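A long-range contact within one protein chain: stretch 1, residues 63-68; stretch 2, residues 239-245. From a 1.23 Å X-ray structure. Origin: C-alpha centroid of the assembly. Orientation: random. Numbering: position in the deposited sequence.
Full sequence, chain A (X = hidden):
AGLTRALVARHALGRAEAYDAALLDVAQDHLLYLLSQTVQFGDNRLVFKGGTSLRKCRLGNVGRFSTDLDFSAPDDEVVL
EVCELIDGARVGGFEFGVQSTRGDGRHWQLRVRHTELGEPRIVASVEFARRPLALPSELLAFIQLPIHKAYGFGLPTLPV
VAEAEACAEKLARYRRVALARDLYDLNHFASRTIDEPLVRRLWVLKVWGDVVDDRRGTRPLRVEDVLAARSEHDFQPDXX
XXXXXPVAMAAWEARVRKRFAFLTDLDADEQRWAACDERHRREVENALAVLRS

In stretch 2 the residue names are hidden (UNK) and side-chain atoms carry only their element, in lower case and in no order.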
ATOM      1  N   GLY A  63       1.513 -13.198   3.056  1.00 16.76           N
ATOM      2  CA  GLY A  63       0.555 -12.231   2.574  1.00 18.03           C
ATOM      3  C   GLY A  63       0.163 -12.464   1.123  1.00 18.89           C
ATOM      4  O   GLY A  63       0.761 -13.252   0.392  1.00 23.11           O
ATOM      5  N   ARG A  64      -0.850 -11.716   0.709  1.00 16.34           N
ATOM      6  CA  ARG A  64      -1.392 -11.798  -0.635  1.00 15.79           C
ATOM      7  C   ARG A  64      -0.446 -11.147  -1.644  1.00 14.23           C
ATOM      8  O   ARG A  64       0.406 -10.313  -1.317  1.00 14.41           O
ATOM      9  CB  ARG A  64      -2.718 -11.039  -0.698  1.00 14.45           C
ATOM     10  CG  ARG A  64      -2.557  -9.555  -0.366  1.00 14.16           C
ATOM     11  CD  ARG A  64      -3.865  -8.787  -0.545  1.00 15.81           C
ATOM     12  NE  ARG A  64      -3.724  -7.356  -0.264  1.00 13.55           N
ATOM     13  CZ  ARG A  64      -3.476  -6.427  -1.184  1.00 14.62           C
ATOM     14  NH1 ARG A  64      -3.340  -6.762  -2.462  1.00 13.68           N
ATOM     15  NH2 ARG A  64      -3.356  -5.162  -0.822  1.00 16.54           N
ATOM     16  N   PHE A  65      -0.621 -11.523  -2.901  1.00 12.69           N
ATOM     17  CA  PHE A  65      -0.060 -10.705  -3.960  1.00 13.24           C
ATOM     18  C   PHE A  65      -0.743  -9.340  -3.948  1.00 13.50           C
ATOM     19  O   PHE A  65      -1.886  -9.187  -3.501  1.00 13.17           O
ATOM     20  CB  PHE A  65      -0.286 -11.383  -5.312  1.00 14.60           C
ATOM     21  CG  PHE A  65       0.539 -12.631  -5.525  1.00 13.95           C
ATOM     22  CD1 PHE A  65       1.914 -12.594  -5.372  1.00 14.57           C
ATOM     23  CD2 PHE A  65      -0.067 -13.835  -5.895  1.00 15.33           C
ATOM     24  CE1 PHE A  65       2.689 -13.728  -5.583  1.00 16.01           C
ATOM     25  CE2 PHE A  65       0.717 -14.978  -6.112  1.00 16.73           C
ATOM     26  CZ  PHE A  65       2.083 -14.919  -5.952  1.00 16.97           C
ATOM     27  N   SER A  66      -0.031  -8.330  -4.438  1.00 14.28           N
ATOM     28  CA  SER A  66      -0.536  -6.964  -4.440  1.00 13.96           C
ATOM     29  C   SER A  66      -0.061  -6.294  -5.719  1.00 15.16           C
ATOM     30  O   SER A  66       1.128  -6.368  -6.053  1.00 16.58           O
ATOM     31  CB  SER A  66      -0.009  -6.233  -3.201  1.00 16.22           C
ATOM     32  OG  SER A  66      -0.628  -4.979  -3.015  1.00 17.97           O
ATOM     33  N   THR A  67      -0.983  -5.647  -6.434  1.00 13.62           N
ATOM     34  CA  THR A  67      -0.756  -5.283  -7.829  1.00 16.75           C
ATOM     35  C   THR A  67      -0.374  -3.829  -8.022  1.00 20.14           C
ATOM     36  O   THR A  67      -0.103  -3.421  -9.161  1.00 21.27           O
ATOM     37  CB  THR A  67      -2.015  -5.536  -8.661  1.00 16.31           C
ATOM     38  OG1 THR A  67      -3.047  -4.635  -8.235  1.00 17.85           O
ATOM     39  CG2 THR A  67      -2.485  -6.975  -8.509  1.00 18.07           C
ATOM     40  N   ASP A  68      -0.398  -3.030  -6.972  1.00 15.85           N
ATOM     41  CA  ASP A  68      -0.059  -1.630  -7.111  1.00 18.30           C
ATOM     42  C   ASP A  68       1.304  -1.353  -6.500  1.00 17.58           C
ATOM     43  O   ASP A  68       1.837  -2.129  -5.705  1.00 22.71           O
ATOM     44  CB  ASP A  68      -1.149  -0.704  -6.547  1.00 20.07           C
ATOM     45  CG  ASP A  68      -1.603  -1.071  -5.135  1.00 26.76           C
ATOM     46  OD1 ASP A  68      -1.251  -2.154  -4.607  1.00 24.96           O
ATOM     47  OD2 ASP A  68      -2.350  -0.250  -4.547  1.00 30.48           O
ATOM     48  N   UNK A 239     -10.773  -8.739  -7.436  1.00 24.81           N
ATOM     49  CA  UNK A 239      -9.959  -9.918  -7.742  1.00 24.66           C
ATOM     50  C   UNK A 239      -9.173 -10.432  -6.534  1.00 22.11           C
ATOM     51  O   UNK A 239      -8.088 -10.997  -6.689  1.00 19.96           O
ATOM     52  o   UNK A 239      -9.768  -9.341 -10.092  1.00 33.49           O
ATOM     53  c   UNK A 239      -9.024  -9.670  -8.932  1.00 29.82           C
ATOM     54  N   UNK A 240      -9.704 -10.248  -5.320  1.00 19.52           N
ATOM     55  CA  UNK A 240      -9.000 -10.734  -4.136  1.00 18.60           C
ATOM     56  C   UNK A 240      -8.727 -12.233  -4.233  1.00 18.53           C
ATOM     57  O   UNK A 240      -7.680 -12.709  -3.781  1.00 18.78           O
ATOM     58  c   UNK A 240     -11.165 -10.871  -2.829  1.00 20.46           C
ATOM     59  c   UNK A 240      -8.977 -10.784  -1.590  1.00 18.39           C
ATOM     60  c   UNK A 240      -7.680 -10.021  -1.359  1.00 21.25           C
ATOM     61  c   UNK A 240      -9.740 -10.329  -2.838  1.00 19.10           C
ATOM     62  N   UNK A 241      -9.641 -12.993  -4.850  1.00 20.09           N
ATOM     63  CA  UNK A 241      -9.459 -14.429  -4.990  1.00 19.73           C
ATOM     64  C   UNK A 241      -8.314 -14.815  -5.896  1.00 20.70           C
ATOM     65  O   UNK A 241      -7.791 -15.927  -5.775  1.00 24.70           O
ATOM     66  N   UNK A 242      -7.919 -13.926  -6.807  1.00 19.99           N
ATOM     67  CA  UNK A 242      -6.707 -14.152  -7.587  1.00 18.35           C
ATOM     68  C   UNK A 242      -5.476 -13.991  -6.707  1.00 21.39           C
ATOM     69  O   UNK A 242      -4.505 -14.746  -6.820  1.00 22.44           O
ATOM     70  c   UNK A 242      -7.880 -13.448  -9.707  1.00 25.21           C
ATOM     71  c   UNK A 242      -5.381 -13.311  -9.557  1.00 23.97           C
ATOM     72  c   UNK A 242      -6.684 -13.192  -8.792  1.00 21.45           C
ATOM     73  N   UNK A 243      -5.512 -13.030  -5.792  1.00 17.62           N
ATOM     74  CA  UNK A 243      -4.331 -12.618  -5.052  1.00 16.93           C
ATOM     75  C   UNK A 243      -4.048 -13.472  -3.828  1.00 17.63           C
ATOM     76  O   UNK A 243      -2.913 -13.470  -3.342  1.00 16.65           O
ATOM     77  c   UNK A 243      -4.487 -11.157  -4.613  1.00 16.58           C
ATOM     78  c   UNK A 243      -4.808 -10.208  -5.775  1.00 16.91           C
ATOM     79  c   UNK A 243      -5.055  -8.805  -5.243  1.00 18.82           C
ATOM     80  c   UNK A 243      -3.696 -10.202  -6.821  1.00 18.40           C
ATOM     81  N   UNK A 244      -5.044 -14.190  -3.315  1.00 17.73           N
ATOM     82  CA  UNK A 244      -4.843 -15.010  -2.129  1.00 18.60           C
ATOM     83  C   UNK A 244      -5.889 -16.112  -2.115  1.00 19.26           C
ATOM     84  O   UNK A 244      -6.915 -16.030  -2.788  1.00 20.99           O
ATOM     85  c   UNK A 244      -6.343 -13.642  -0.633  1.00 20.90           C
ATOM     86  o   UNK A 244      -4.567 -14.988   0.280  1.00 23.00           O
ATOM     87  c   UNK A 244      -4.932 -14.177  -0.843  1.00 18.98           C
ATOM     88  N   UNK A 245      -5.610 -17.139  -1.313  1.00 20.08           N
ATOM     89  CA  UNK A 245      -6.519 -18.258  -1.125  1.00 22.98           C
ATOM     90  C   UNK A 245      -6.267 -18.724   0.301  1.00 21.42           C
ATOM     91  O   UNK A 245      -5.100 -18.857   0.692  1.00 25.01           O
ATOM     92  c   UNK A 245      -6.142 -19.362  -2.111  1.00 27.95           C
ATOM     93  n   UNK A 245      -4.922 -22.213  -2.449  1.00 31.53           N
ATOM     94  n   UNK A 245      -4.780 -23.772  -4.134  1.00 23.71           N
ATOM     95  c   UNK A 245      -6.264 -21.766  -2.820  1.00 30.21           C
ATOM     96  c   UNK A 245      -4.247 -23.169  -3.085  1.00 26.74           C
ATOM     97  c   UNK A 245      -6.803 -20.703  -1.868  1.00 30.49           C
ATOM     98  n   UNK A 245      -3.033 -23.516  -2.681  1.00 32.25           N
TER
HETATM   99  O   HOH W   1      -2.015 -15.376   0.396  1.00 34.25           O

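Position 239 carries two side-chain atoms, one carbon and then one oxygen, and neither comes near stretch 1. A single carbon ending in a hydroxyl is serine. Ser 239 sits at the N-cap position, yet its side chain makes no capping bond; its backbone O instead accepts a hydrogen bond from N of position 242 at 2.9 Å, which helps to start the short helix.

Position 240 has four carbons, forked at the first, with one arm two carbons long. Its CA-to-CB bond points sideways, but the end of the longer arm comes nearer and lies 4.1 Å from CD of Arg 64. Four carbons branched at CB in this unequal way make isoleucine. In Ile 240 chi1 is t and chi2 is p, and its terminal CD1 meets the aliphatic part of the arginine, where carbon packs on carbon.

Position 241 has no side-chain atoms, so it is glycine. Gly 241 touches nothing on stretch 1, and an ideal CB here would find room as far as that stretch is concerned; this contact does not account for the absence of a side chain.

Position 242 shows one carbon carrying two more, three in all, and the nearest of them, one tip of the fork, stays 6.5 Å from CD2 of Phe 65. This small symmetric fork is valine. The CA-to-CB bond of Val 242 points sideways, and the residue adds almost nothing.

Position 243 has four carbons, forked at the second. One tip lies 3.9 Å from CB of Phe 65 and 3.8 Å from CG2 of Thr 67; the other lies 3.9 Å from NH1 of Arg 64. A fork one carbon beyond CB identifies leucine. Leu 243, with chi1 m and chi2 t, thus sends CD2 to the phenylalanine and threonine and CD1 to the guanidinium.

Position 244 has one carbon carrying an oxygen and a carbon, and that first carbon packs 3.8 Å from CB of Arg 64. The mixed branch is threonine. Thr 244 is the first residue to leave helical phi/psi, and its OG1 lies 2.6 Å from water 1, which donates a weak hydrogen bond to O of Gly 63 at 3.5 Å.

Position 245 has three carbons, a nitrogen, then a carbon bearing two more nitrogens: arginine. Arg 245 is exposed, extends out of reach of stretch 1 and touches a crystal neighbour.

The contact works by joining one backbone bond to one well-packed side chain. N of Phe 65 donates to O of Leu 243 at 3.0 Å, with an angle of 153°, fixing the loop against the end of the helix. The same leucine has the largest covered area, spreading its fork over three residues of the loop. Arg 64 packs through its carbons and NH1, which also makes a weak hydrogen bond to O of Phe 65 at 3.0 Å. The rule to read is economical: one residue supplies both the polar anchor and the apolar centre.

Stretch 2, residues 239-245: SIGVLTR
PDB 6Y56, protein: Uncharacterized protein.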